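Long-range contacts in protoporphyrinogen oxidase (Exiguobacterium sibiricum, PDB 3LOV), which probably oxidises coproporphyrinogen III to coproporphyrin III with FAD and molecular oxygen, a step of heme b biosynthesis: residues Y153-R157 against F191-E195; A311-M315 against L380-L385. One frame throughout, in Å; residues are numbered along the deposited sequence.

Interaction 1 (Y153-R157 against F191-E195)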
ATOM      1  N   TYR A 153      15.737 -14.872   5.718  1.00 20.79           N
ATOM      2  CA  TYR A 153      15.262 -16.140   5.213  1.00 19.79           C
ATOM      3  C   TYR A 153      15.820 -16.406   3.849  1.00 21.04           C
ATOM      4  O   TYR A 153      16.283 -17.503   3.573  1.00 24.22           O
ATOM      5  CB  TYR A 153      13.737 -16.137   5.135  1.00 20.07           C
ATOM      6  CG  TYR A 153      13.136 -17.299   4.403  1.00 19.88           C
ATOM      7  CD1 TYR A 153      13.225 -18.566   4.895  1.00 16.81           C
ATOM      8  CD2 TYR A 153      12.419 -17.105   3.236  1.00 24.56           C
ATOM      9  CE1 TYR A 153      12.631 -19.652   4.235  1.00 17.71           C
ATOM     10  CE2 TYR A 153      11.840 -18.148   2.584  1.00 24.88           C
ATOM     11  CZ  TYR A 153      11.952 -19.426   3.083  1.00 26.46           C
ATOM     12  OH  TYR A 153      11.361 -20.456   2.402  1.00 27.33           O
ATOM     13  N   LEU A 154      15.727 -15.424   2.966  1.00 20.19           N
ATOM     14  CA  LEU A 154      16.106 -15.598   1.579  1.00 19.01           C
ATOM     15  C   LEU A 154      17.623 -15.621   1.272  1.00 21.57           C
ATOM     16  O   LEU A 154      18.058 -16.378   0.398  1.00 19.58           O
ATOM     17  CB  LEU A 154      15.408 -14.538   0.692  1.00 22.49           C
ATOM     18  CG  LEU A 154      13.890 -14.609   0.475  1.00 24.17           C
ATOM     19  CD1 LEU A 154      13.454 -13.466  -0.411  1.00 23.90           C
ATOM     20  CD2 LEU A 154      13.459 -15.951  -0.148  1.00 22.30           C
ATOM     21  N   ARG A 155      18.435 -14.796   1.952  1.00 20.62           N
ATOM     22  CA  ARG A 155      19.826 -14.645   1.569  1.00 18.64           C
ATOM     23  C   ARG A 155      20.632 -15.960   1.665  1.00 18.25           C
ATOM     24  O   ARG A 155      21.400 -16.286   0.767  1.00 19.63           O
ATOM     25  CB  ARG A 155      20.531 -13.511   2.353  1.00 19.47           C
ATOM     26  CG  ARG A 155      20.159 -12.108   1.840  1.00 17.99           C
ATOM     27  CD  ARG A 155      20.608 -11.037   2.785  1.00 25.40           C
ATOM     28  NE  ARG A 155      20.175  -9.714   2.365  1.00 21.57           N
ATOM     29  CZ  ARG A 155      20.801  -8.934   1.491  1.00 24.61           C
ATOM     30  NH1 ARG A 155      21.925  -9.310   0.892  1.00 27.91           N
ATOM     31  NH2 ARG A 155      20.260  -7.776   1.184  1.00 27.23           N
ATOM     32  N   PRO A 156      20.468 -16.713   2.749  1.00 21.14           N
ATOM     33  CA  PRO A 156      21.208 -17.988   2.779  1.00 23.73           C
ATOM     34  C   PRO A 156      20.780 -19.022   1.711  1.00 24.95           C
ATOM     35  O   PRO A 156      21.558 -19.917   1.381  1.00 25.95           O
ATOM     36  CB  PRO A 156      20.945 -18.539   4.199  1.00 23.37           C
ATOM     37  CG  PRO A 156      20.256 -17.409   4.967  1.00 23.75           C
ATOM     38  CD  PRO A 156      19.726 -16.427   3.996  1.00 21.86           C
ATOM     39  N   ARG A 157      19.553 -18.908   1.202  1.00 24.54           N
ATOM     40  CA  ARG A 157      19.016 -19.847   0.235  1.00 22.29           C
ATOM     41  C   ARG A 157      19.306 -19.448  -1.194  1.00 24.49           C
ATOM     42  O   ARG A 157      19.420 -20.313  -2.055  1.00 26.71           O
ATOM     43  CB  ARG A 157      17.499 -20.006   0.425  1.00 19.56           C
ATOM     44  CG  ARG A 157      17.131 -20.653   1.776  1.00 19.97           C
ATOM     45  CD  ARG A 157      15.622 -20.606   2.125  1.00 19.75           C
ATOM     46  NE  ARG A 157      15.371 -21.481   3.260  1.00 20.46           N
ATOM     47  CZ  ARG A 157      15.745 -21.215   4.522  1.00 25.52           C
ATOM     48  NH1 ARG A 157      16.324 -20.064   4.856  1.00 20.27           N
ATOM     49  NH2 ARG A 157      15.560 -22.113   5.463  1.00 28.18           N
ATOM     50  N   PHE A 191       6.080 -19.225   0.672  1.00 29.21           N
ATOM     51  CA  PHE A 191       7.479 -19.637   0.449  1.00 30.00           C
ATOM     52  C   PHE A 191       7.886 -20.751   1.399  1.00 28.17           C
ATOM     53  O   PHE A 191       8.474 -21.768   0.981  1.00 25.70           O
ATOM     54  CB  PHE A 191       8.485 -18.487   0.625  1.00 31.41           C
ATOM     55  CG  PHE A 191       8.400 -17.414  -0.438  1.00 35.58           C
ATOM     56  CD1 PHE A 191       7.530 -17.528  -1.524  1.00 36.82           C
ATOM     57  CD2 PHE A 191       9.216 -16.283  -0.347  1.00 42.72           C
ATOM     58  CE1 PHE A 191       7.456 -16.514  -2.492  1.00 41.49           C
ATOM     59  CE2 PHE A 191       9.153 -15.269  -1.307  1.00 37.08           C
ATOM     60  CZ  PHE A 191       8.270 -15.379  -2.378  1.00 43.09           C
ATOM     61  N   VAL A 192       7.598 -20.538   2.677  1.00 28.50           N
ATOM     62  CA  VAL A 192       8.053 -21.441   3.735  1.00 26.54           C
ATOM     63  C   VAL A 192       7.221 -22.749   3.716  1.00 26.20           C
ATOM     64  O   VAL A 192       7.772 -23.847   3.895  1.00 25.37           O
ATOM     65  CB  VAL A 192       7.976 -20.755   5.128  1.00 26.10           C
ATOM     66  CG1 VAL A 192       8.390 -21.725   6.272  1.00 20.85           C
ATOM     67  CG2 VAL A 192       8.840 -19.477   5.137  1.00 30.14           C
ATOM     68  N   ALA A 193       5.910 -22.598   3.536  1.00 25.51           N
ATOM     69  CA  ALA A 193       4.966 -23.731   3.442  1.00 28.76           C
ATOM     70  C   ALA A 193       5.405 -24.663   2.297  1.00 25.34           C
ATOM     71  O   ALA A 193       5.601 -25.834   2.478  1.00 24.26           O
ATOM     72  CB  ALA A 193       3.498 -23.192   3.205  1.00 27.27           C
ATOM     73  N   ASN A 194       5.643 -24.084   1.136  1.00 24.25           N
ATOM     74  CA  ASN A 194       6.059 -24.859  -0.015  1.00 23.03           C
ATOM     75  C   ASN A 194       7.433 -25.477   0.110  1.00 23.20           C
ATOM     76  O   ASN A 194       7.616 -26.622  -0.307  1.00 24.45           O
ATOM     77  CB  ASN A 194       5.897 -24.036  -1.281  1.00 23.89           C
ATOM     78  CG  ASN A 194       4.425 -23.764  -1.597  1.00 27.44           C
ATOM     79  OD1 ASN A 194       4.064 -22.684  -2.008  1.00 41.80           O
ATOM     80  ND2 ASN A 194       3.595 -24.753  -1.409  1.00 27.19           N
ATOM     81  N   GLU A 195       8.373 -24.764   0.733  1.00 20.68           N
ATOM     82  CA  GLU A 195       9.685 -25.314   1.018  1.00 21.21           C
ATOM     83  C   GLU A 195       9.572 -26.548   1.918  1.00 24.91           C
ATOM     84  O   GLU A 195      10.305 -27.538   1.765  1.00 26.09           O
ATOM     85  CB  GLU A 195      10.561 -24.268   1.745  1.00 18.55           C
ATOM     86  CG  GLU A 195      12.010 -24.694   1.918  1.00 22.03           C
ATOM     87  CD  GLU A 195      12.947 -23.641   2.567  1.00 30.02           C
ATOM     88  OE1 GLU A 195      12.512 -22.522   2.877  1.00 37.02           O
ATOM     89  OE2 GLU A 195      14.142 -23.962   2.779  1.00 24.63           O
TER
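Glu195 stretches across from helix 189-198 and is held by Tyr153 at one carboxylate oxygen and by Arg157 at the other. The local axes come no closer than 13.2 Å, so long side chains do the joining: a buried salt bridge and a tyrosine bond on one glutamate link helices 150-158 and 189-198. Tyr153 has CG anti to the backbone N (chi1 170°), which sends its ring over to the other helix, so that it and the Glu195 chain reach in from opposite sides. The phenol donates to Glu195 at the ring's edge; the modelled 2.4 Å from Tyr153 OH to Glu195 OE1 is very short and doubtful.

Arg157 NE meets Glu195 OE2 at 2.8 Å on the syn side, nearly straight at 175° and in the guanidinium plane, although the carboxylate plane is turned 75° from it. A weak second bond joins Arg157 NE to Glu195 OE1 at 3.1 Å. Arg157 NH1 turns back to a lone pair of Tyr153 O, 2.9 Å away, and this second grip limits rotation of the guanidinium. Such company would probably favour an ionised carboxylate in this buried spot.

The Tyr153 ring lies between Arg157 CD, near the rim of one face, and Val192 CG2 over the opposite face, a CH-pi contact 4.1 Å from the ring centroid. Tyr153 CE2 lies at the edge of the Phe191 ring, and Leu154 CD2 is 4.3 Å from Phe191 CD2.

Around this helix pair, Leu201 of helix 201-207 touches both Tyr153 and Arg157, Met205 touches Phe191, and helix 160-172 packs on Leu154 through Val163 and Ile167.

Interaction 2 (A311-M315 against L380-L385)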
ATOM      1  N   ALA A 311       5.983  10.938  -3.328  1.00 16.86           N
ATOM      2  CA  ALA A 311       5.279  11.733  -4.351  1.00 20.07           C
ATOM      3  C   ALA A 311       5.004  10.883  -5.606  1.00 22.27           C
ATOM      4  O   ALA A 311       5.839  10.055  -6.017  1.00 19.67           O
ATOM      5  CB  ALA A 311       6.079  12.954  -4.740  1.00 20.82           C
ATOM      6  N   THR A 312       3.836  11.082  -6.212  1.00 21.96           N
ATOM      7  CA  THR A 312       3.598  10.575  -7.548  1.00 22.40           C
ATOM      8  C   THR A 312       3.631  11.766  -8.505  1.00 24.03           C
ATOM      9  O   THR A 312       3.086  12.844  -8.220  1.00 22.93           O
ATOM     10  CB  THR A 312       2.279   9.774  -7.661  1.00 20.50           C
ATOM     11  OG1 THR A 312       1.168  10.629  -7.383  1.00 22.34           O
ATOM     12  CG2 THR A 312       2.279   8.566  -6.687  1.00 19.70           C
ATOM     13  N   VAL A 313       4.324  11.580  -9.624  1.00 23.86           N
ATOM     14  CA  VAL A 313       4.497  12.639 -10.604  1.00 21.25           C
ATOM     15  C   VAL A 313       4.051  12.027 -11.932  1.00 21.22           C
ATOM     16  O   VAL A 313       4.674  11.103 -12.427  1.00 19.97           O
ATOM     17  CB  VAL A 313       5.949  13.177 -10.639  1.00 23.96           C
ATOM     18  CG1 VAL A 313       6.076  14.338 -11.687  1.00 17.14           C
ATOM     19  CG2 VAL A 313       6.384  13.631  -9.236  1.00 17.03           C
ATOM     20  N   THR A 314       2.918  12.493 -12.435  1.00 20.76           N
ATOM     21  CA  THR A 314       2.299  11.925 -13.613  1.00 25.79           C
ATOM     22  C   THR A 314       2.503  12.908 -14.738  1.00 24.05           C
ATOM     23  O   THR A 314       2.242  14.081 -14.569  1.00 23.94           O
ATOM     24  CB  THR A 314       0.791  11.661 -13.422  1.00 27.37           C
ATOM     25  OG1 THR A 314       0.603  10.551 -12.521  1.00 28.68           O
ATOM     26  CG2 THR A 314       0.144  11.340 -14.774  1.00 23.13           C
HETATM   27  N   MSE A 315       3.016  12.420 -15.866  1.00 25.94           N
HETATM   28  CA  MSE A 315       3.249  13.255 -17.059  1.00 27.93           C
HETATM   29  C   MSE A 315       2.395  12.765 -18.229  1.00 28.52           C
HETATM   30  O   MSE A 315       2.492  11.596 -18.612  1.00 27.08           O
HETATM   31  CB  MSE A 315       4.714  13.184 -17.456  1.00 28.09           C
HETATM   32  CG  MSE A 315       5.612  13.948 -16.529  1.00 36.28           C
HETATM   33 SE   MSE A 315       7.389  13.210 -16.486  0.75 48.27          SE
HETATM   34  CE  MSE A 315       8.118  14.886 -15.930  1.00 45.04           C
ATOM     35  N   LEU A 380      11.051  18.824  -7.902  1.00 35.45           N
ATOM     36  CA  LEU A 380      10.546  17.446  -8.028  1.00 33.65           C
ATOM     37  C   LEU A 380      10.313  17.080  -9.504  1.00 32.54           C
ATOM     38  O   LEU A 380      10.735  16.045  -9.990  1.00 29.52           O
ATOM     39  CB  LEU A 380       9.244  17.333  -7.247  1.00 32.68           C
ATOM     40  CG  LEU A 380       8.562  15.998  -7.007  1.00 33.59           C
ATOM     41  CD1 LEU A 380       9.565  14.914  -6.534  1.00 25.69           C
ATOM     42  CD2 LEU A 380       7.473  16.229  -5.971  1.00 28.62           C
ATOM     43  N   GLN A 381       9.655  17.965 -10.221  1.00 32.76           N
ATOM     44  CA  GLN A 381       9.399  17.745 -11.623  1.00 35.71           C
ATOM     45  C   GLN A 381      10.686  17.627 -12.442  1.00 34.23           C
ATOM     46  O   GLN A 381      10.820  16.733 -13.281  1.00 32.45           O
ATOM     47  CB  GLN A 381       8.587  18.901 -12.162  1.00 36.10           C
ATOM     48  CG  GLN A 381       8.366  18.817 -13.640  1.00 46.12           C
ATOM     49  CD  GLN A 381       7.181  19.623 -14.048  1.00 55.34           C
ATOM     50  OE1 GLN A 381       6.418  20.091 -13.195  1.00 57.20           O
ATOM     51  NE2 GLN A 381       7.012  19.802 -15.357  1.00 61.48           N
ATOM     52  N   GLN A 382      11.632  18.521 -12.174  1.00 33.20           N
ATOM     53  CA  GLN A 382      12.888  18.533 -12.911  1.00 35.42           C
ATOM     54  C   GLN A 382      13.682  17.229 -12.673  1.00 32.50           C
ATOM     55  O   GLN A 382      14.181  16.628 -13.617  1.00 33.98           O
ATOM     56  CB  GLN A 382      13.700  19.801 -12.556  1.00 37.05           C
ATOM     57  CG  GLN A 382      15.055  19.947 -13.275  1.00 46.80           C
ATOM     58  CD  GLN A 382      14.957  19.783 -14.790  1.00 54.30           C
ATOM     59  OE1 GLN A 382      15.810  19.141 -15.408  1.00 62.33           O
ATOM     60  NE2 GLN A 382      13.908  20.346 -15.391  1.00 55.62           N
ATOM     61  N   ALA A 383      13.745  16.767 -11.423  1.00 31.31           N
ATOM     62  CA  ALA A 383      14.413  15.512 -11.103  1.00 29.68           C
ATOM     63  C   ALA A 383      13.761  14.335 -11.842  1.00 29.89           C
ATOM     64  O   ALA A 383      14.453  13.514 -12.440  1.00 27.66           O
ATOM     65  CB  ALA A 383      14.382  15.268  -9.597  1.00 28.66           C
ATOM     66  N   VAL A 384      12.434  14.260 -11.794  1.00 29.18           N
ATOM     67  CA  VAL A 384      11.709  13.182 -12.481  1.00 27.65           C
ATOM     68  C   VAL A 384      11.974  13.253 -14.001  1.00 29.78           C
ATOM     69  O   VAL A 384      12.222  12.222 -14.649  1.00 30.52           O
ATOM     70  CB  VAL A 384      10.169  13.197 -12.160  1.00 25.02           C
ATOM     71  CG1 VAL A 384       9.376  12.253 -13.117  1.00 27.16           C
ATOM     72  CG2 VAL A 384       9.907  12.766 -10.743  1.00 17.17           C
ATOM     73  N   LEU A 385      11.929  14.457 -14.561  1.00 31.35           N
ATOM     74  CA  LEU A 385      12.149  14.628 -16.009  1.00 34.12           C
ATOM     75  C   LEU A 385      13.544  14.208 -16.433  1.00 35.07           C
ATOM     76  O   LEU A 385      13.696  13.468 -17.411  1.00 36.77           O
ATOM     77  CB  LEU A 385      11.881  16.058 -16.474  1.00 34.06           C
ATOM     78  CG  LEU A 385      10.479  16.149 -17.060  1.00 41.01           C
ATOM     79  CD1 LEU A 385       9.835  17.551 -16.904  1.00 43.49           C
ATOM     80  CD2 LEU A 385      10.491  15.641 -18.498  1.00 44.30           C
TER
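Val313 and Val384 both carry CG1 anti to the backbone N (chi1 -179° and 168°), which leaves CG2 of each anti to its own carbonyl carbon and lets the two side chains reach tip to tip, Val313 CG2 to Val384 CG2 at 3.9 Å. This is helix-on-sheet packing: helix 377-392 lies on one face of the mixed beta-sheet, over strand 307-318, and crosses it at -66° with the local axes 9.7 Å apart.

The strand's alternation decides who takes part. Ala311, Val313 and Met315 point toward the helix, while Thr312 and Thr314 point away. On the helix, Leu380 and Val384 sit one turn apart and face the strand. Leu380, with CG anti to its N, slides past Val313 in the opposite direction, bringing Leu380 CG to 3.9 Å from Val313 CG2 and Leu380 CD2 on to the methyl of Ala311. Val384 meets two strand residues: CG2 lies against Val313, and CG1 mainly against Met315. An alanine here keeps neither branch and would probably open a gap between Val313 and Met315, with the long Met315 chain freer to shift.

No hydrogen bond crosses the interface; within the sheet, strand 307-318 is bonded to strands 357-364 and 400-411. Both neighbours also reach the helix, Ala362 touching Val384 and Val401 touching Gln381. Met315, modelled as selenomethionine, runs extended beyond CG alongside Val384. Its methyl is placed implausibly close to Leu385 and its position is doubtful, but the selenium makes an ordinary contact, with Met315 SE 4.0 Å from Val384 CG1.

Overall arrangement
Interactions 1 and 2 are separate pieces of one chain: their centres lie 37 Å apart, their nearest atoms about 24 Å, and nothing touches between them. Along the sequence, interaction 1 closes before interaction 2 opens. The first joins two helices in an all-helical part of the chain, and polar groups with charges do much of the work; the second seats a helix on a beta-sheet mainly through apolar side chains. Both lie away from the residues that bind FAD. Interaction 2 comes nearer, the side chain of Ala311 being about 8 Å from the cofactor, which puts the Ala311 end of this packing close to FAD but not in contact with it.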